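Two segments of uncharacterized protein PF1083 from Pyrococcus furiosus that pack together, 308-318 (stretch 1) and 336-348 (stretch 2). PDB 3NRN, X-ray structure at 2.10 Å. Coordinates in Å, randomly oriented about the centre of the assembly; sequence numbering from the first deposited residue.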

# COMPACT_ATOMS: atom_id res chain seq x y z
N ALA A 308 -19.49 2.63 8.26
CA ALA A 308 -20.15 3.92 8.06
C ALA A 308 -21.09 4.22 9.22
O ALA A 308 -21.40 3.34 10.02
N ARG A 309 -21.55 5.46 9.30
CA ARG A 309 -22.47 5.87 10.35
C ARG A 309 -23.88 5.51 9.88
O ARG A 309 -24.14 5.47 8.67
N GLU A 310 -24.78 5.26 10.83
CA GLU A 310 -26.16 4.91 10.51
C GLU A 310 -26.77 5.85 9.47
O GLU A 310 -26.60 7.07 9.56
N GLY A 311 -27.48 5.29 8.50
CA GLY A 311 -28.11 6.09 7.47
C GLY A 311 -27.13 6.78 6.54
O GLY A 311 -27.50 7.68 5.78
N TYR A 312 -25.87 6.36 6.61
CA TYR A 312 -24.83 6.94 5.77
C TYR A 312 -23.97 5.90 5.08
O TYR A 312 -23.87 4.76 5.51
N THR A 313 -23.35 6.33 3.98
CA THR A 313 -22.45 5.49 3.22
C THR A 313 -21.10 6.20 3.30
O THR A 313 -21.05 7.43 3.29
N LEU A 314 -20.02 5.43 3.38
CA LEU A 314 -18.69 6.00 3.47
C LEU A 314 -17.98 5.94 2.12
O LEU A 314 -17.81 4.87 1.55
N ILE A 315 -17.59 7.10 1.61
CA ILE A 315 -16.88 7.18 0.34
C ILE A 315 -15.47 7.69 0.61
O ILE A 315 -15.28 8.65 1.36
N MSE A 316 -14.48 7.03 0.02
CA MSE A 316 -13.08 7.43 0.19
C MSE A 316 -12.47 7.66 -1.18
O MSE A 316 -12.48 6.76 -2.02
N ALA A 317 -11.95 8.86 -1.40
CA ALA A 317 -11.33 9.20 -2.67
C ALA A 317 -9.85 9.46 -2.47
O ALA A 317 -9.44 10.01 -1.45
N HIS A 318 -9.06 9.08 -3.46
CA HIS A 318 -7.61 9.24 -3.42
C HIS A 318 -7.18 10.25 -4.46
O HIS A 318 -7.65 10.22 -5.59
N GLU A 336 -14.90 18.52 -6.80
CA GLU A 336 -15.19 17.42 -7.73
C GLU A 336 -16.14 16.41 -7.09
O GLU A 336 -17.00 15.85 -7.77
N LEU A 337 -15.98 16.19 -5.79
CA LEU A 337 -16.84 15.25 -5.08
C LEU A 337 -18.26 15.81 -4.93
O LEU A 337 -19.22 15.05 -4.92
N LEU A 338 -18.38 17.13 -4.83
CA LEU A 338 -19.69 17.75 -4.72
C LEU A 338 -20.43 17.54 -6.04
O LEU A 338 -21.63 17.24 -6.06
N GLU A 339 -19.71 17.69 -7.14
CA GLU A 339 -20.28 17.52 -8.47
C GLU A 339 -20.72 16.07 -8.71
O GLU A 339 -21.73 15.83 -9.36
N ILE A 340 -19.96 15.12 -8.18
CA ILE A 340 -20.27 13.70 -8.35
C ILE A 340 -21.31 13.25 -7.34
O ILE A 340 -22.21 12.47 -7.67
N PHE A 341 -21.17 13.74 -6.11
CA PHE A 341 -22.08 13.42 -5.01
C PHE A 341 -22.66 14.71 -4.44
O PHE A 341 -22.13 15.27 -3.48
N PRO A 342 -23.77 15.20 -5.02
CA PRO A 342 -24.42 16.44 -4.57
C PRO A 342 -24.79 16.44 -3.09
O PRO A 342 -24.62 17.45 -2.40
N GLU A 343 -25.28 15.31 -2.60
CA GLU A 343 -25.69 15.20 -1.20
C GLU A 343 -24.56 14.85 -0.24
O GLU A 343 -24.78 14.75 0.97
N GLY A 344 -23.35 14.67 -0.76
CA GLY A 344 -22.23 14.32 0.09
C GLY A 344 -21.75 15.41 1.02
O GLY A 344 -21.65 16.58 0.63
N GLU A 345 -21.43 15.05 2.26
CA GLU A 345 -20.94 16.01 3.24
C GLU A 345 -19.54 15.68 3.75
O GLU A 345 -19.34 14.69 4.46
N PRO A 346 -18.55 16.51 3.40
CA PRO A 346 -17.14 16.35 3.79
C PRO A 346 -16.94 15.99 5.25
O PRO A 346 -17.40 16.70 6.15
N LEU A 347 -16.23 14.89 5.49
CA LEU A 347 -15.95 14.43 6.85
C LEU A 347 -14.53 14.80 7.27
O LEU A 347 -14.31 15.32 8.36
N LEU A 348 -13.58 14.51 6.39
CA LEU A 348 -12.18 14.79 6.68
C LEU A 348 -11.29 14.54 5.47
O LEU A 348 -11.48 13.58 4.72

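The most unusual feature of this contact is a single, very short polar link among contacts that are mostly apolar: Tyr312 OH donates a hydrogen bond to Glu345 OE1 at 2.5 Å, the only hydrogen bond between the two stretches. No backbone hydrogen bond joins them, and the nearest CA pairs in register are far apart: Leu314 CA lies 9.5 Å from Leu347 CA, Ile315 CA 8.9 Å from Gly344 CA, and Ala317 CA 8.5 Å from Leu337 CA. Such spacing is too wide for neighbouring strands of one sheet, so the association rests on side chains; 310 Å² is buried between the stretches, both sides summed.

Both partners of the hydrogen bond direct CA-to-CB toward the opposite stretch. Tyr312 has chi1 of -82° (m) and chi2 of -69°, and its hydroxyl meets the carboxylate at the ring edge, near the ring plane, where the phenol O-H prefers to lie and can point at a carboxylate lone pair. Glu345 reaches it with chi1 at 25°, between wells, while chi2 (-158°, t) and chi3 (177°) keep the rest of the chain extended. Tyr312 is the last residue of the type II turn that begins at Arg309, closed by Tyr312 N to Arg309 O at 2.8 Å; Gly311 in that turn has phi of 67°, a value that favours glycine.

From Leu314 to Ala317 the CA-to-CB bonds alternate: Ile315 and Ala317 point toward stretch 2, Leu314 and Met316 away; Tyr312, at the start of the strand, also points toward it. Met316, a selenomethionine, makes no contact. Leu314 still does: with chi1 of 174° (t) and chi2 of 49° (p) the end of its side chain comes nearer, and Leu314 CD1 lies 4.4 Å from Leu347 CD1. Leu347 (chi1 -77°, m; chi2 177°, t) points toward stretch 1 and also meets Arg309, whose NH2 is 3.9 Å from Leu347 CD2. That approach to the guanidinium is oblique and is a packing contact; Arg309 NE and NH2 have hydrogen-bond partners elsewhere in the structure.

Ile315 has the largest covered area of any residue here, 48 Å². With chi1 of -71° and chi2 of -67° (both m), it places CG1 over one face of the Phe341 ring, and its CD1 comes within 4.0 Å of Phe341 CZ. Phe341, chi1 -65° (m) and chi2 -73°, is the first residue after the helix to leave helical phi/psi, at -123/87. It also opens the type I turn to Gly344, closed by Gly344 N to Phe341 O at 3.0 Å.

The last apolar pair joins strand to helix. Ala317 CB is 4.2 Å from Leu337 CD2, with both CA-to-CB bonds directed toward the other stretch; Leu337 adopts chi1 of -73° (m) and chi2 of 177° (t), bringing CD2 to the short alanine side chain. Leu337 O also accepts Phe341 N at 2.6 Å, so the two apolar partners supplied by this part of stretch 2 are linked by a backbone hydrogen bond.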

# COMPACT_ATOMS: atom_id res chain seq x y z
CB ALA A 308 -20.93 3.91 6.74
CB ARG A 309 -22.38 7.38 10.58
CG ARG A 309 -23.24 7.90 11.74
CD ARG A 309 -23.52 9.39 11.57
NE ARG A 309 -22.30 10.18 11.46
CZ ARG A 309 -22.24 11.40 10.94
NH1 ARG A 309 -23.34 11.99 10.49
NH2 ARG A 309 -21.08 12.03 10.86
CB GLU A 310 -27.01 4.92 11.78
CG GLU A 310 -28.51 4.77 11.56
CD GLU A 310 -28.90 3.43 10.96
OE1 GLU A 310 -28.54 2.39 11.55
OE2 GLU A 310 -29.58 3.41 9.92
CB TYR A 312 -23.93 7.84 6.61
CG TYR A 312 -24.47 9.23 6.85
CD1 TYR A 312 -24.57 10.14 5.80
CD2 TYR A 312 -24.88 9.63 8.12
CE1 TYR A 312 -25.05 11.43 6.02
CE2 TYR A 312 -25.36 10.91 8.35
CZ TYR A 312 -25.44 11.81 7.29
OH TYR A 312 -25.91 13.08 7.51
CB THR A 313 -22.88 5.37 1.75
OG1 THR A 313 -24.22 4.88 1.69
CG2 THR A 313 -21.96 4.43 1.01
CB LEU A 314 -17.88 5.28 4.54
CG LEU A 314 -16.39 5.63 4.71
CD1 LEU A 314 -16.21 7.14 4.79
CD2 LEU A 314 -15.85 4.95 5.97
CB ILE A 315 -17.57 8.17 -0.64
CG1 ILE A 315 -18.90 7.58 -1.13
CG2 ILE A 315 -16.64 8.50 -1.81
CD1 ILE A 315 -18.74 6.36 -2.01
CB MSE A 316 -12.28 6.36 0.94
CG MSE A 316 -12.54 6.24 2.44
SE MSE A 316 -11.41 5.03 3.21
CE MSE A 316 -11.88 5.12 4.92
CB ALA A 317 -12.00 10.43 -3.28
CB HIS A 318 -6.94 7.89 -3.68
CG HIS A 318 -5.45 7.96 -3.84
ND1 HIS A 318 -4.84 8.45 -4.97
CD2 HIS A 318 -4.45 7.60 -3.00
CE1 HIS A 318 -3.53 8.38 -4.83
NE2 HIS A 318 -3.27 7.86 -3.64
CB GLU A 336 -13.89 16.72 -8.14
CG GLU A 336 -12.87 17.65 -8.79
CD GLU A 336 -11.57 16.96 -9.15
OE1 GLU A 336 -11.08 16.17 -8.32
OE2 GLU A 336 -11.04 17.21 -10.24
CB LEU A 337 -16.25 14.93 -3.70
CG LEU A 337 -15.01 14.03 -3.71
CD1 LEU A 337 -14.47 13.84 -2.29
CD2 LEU A 337 -15.37 12.68 -4.31
CB LEU A 338 -19.55 19.25 -4.42
CG LEU A 338 -20.82 20.07 -4.15
CD1 LEU A 338 -20.44 21.41 -3.52
CD2 LEU A 338 -21.59 20.28 -5.44
CB GLU A 339 -19.26 17.95 -9.53
CG GLU A 339 -19.70 17.74 -10.97
CD GLU A 339 -21.07 18.33 -11.26
OE1 GLU A 339 -21.36 19.45 -10.79
OE2 GLU A 339 -21.86 17.66 -11.97
CB ILE A 340 -19.02 12.81 -8.19
CG1 ILE A 340 -17.95 13.22 -9.20
CG2 ILE A 340 -19.38 11.34 -8.38
CD1 ILE A 340 -16.64 12.47 -9.06
CB PHE A 341 -21.34 12.69 -3.89
CG PHE A 341 -20.81 11.34 -4.29
CD1 PHE A 341 -21.67 10.26 -4.46
CD2 PHE A 341 -19.45 11.15 -4.49
CE1 PHE A 341 -21.18 9.01 -4.81
CE2 PHE A 341 -18.95 9.90 -4.84
CZ PHE A 341 -19.82 8.83 -5.00
CB PRO A 342 -25.65 16.52 -5.47
CG PRO A 342 -25.17 15.90 -6.74
CD PRO A 342 -24.43 14.68 -6.23
CB GLU A 343 -26.81 14.16 -1.07
CG GLU A 343 -27.96 14.37 -2.04
CD GLU A 343 -28.52 15.78 -1.99
OE1 GLU A 343 -29.04 16.18 -0.93
OE2 GLU A 343 -28.43 16.48 -3.02
CB GLU A 345 -21.93 16.13 4.40
CG GLU A 345 -22.80 14.90 4.62
CD GLU A 345 -24.08 15.23 5.37
OE1 GLU A 345 -24.91 14.32 5.58
OE2 GLU A 345 -24.26 16.40 5.76
CB PRO A 346 -16.54 17.71 3.44
CG PRO A 346 -17.32 18.10 2.22
CD PRO A 346 -18.73 17.74 2.60
CB LEU A 347 -16.10 12.91 6.96
CG LEU A 347 -17.49 12.28 7.04
CD1 LEU A 347 -17.35 10.77 7.08
CD2 LEU A 347 -18.21 12.77 8.29
CB LEU A 348 -11.71 13.91 7.84
CG LEU A 348 -10.24 13.97 8.26
CD1 LEU A 348 -10.01 15.19 9.13
CD2 LEU A 348 -9.88 12.70 9.03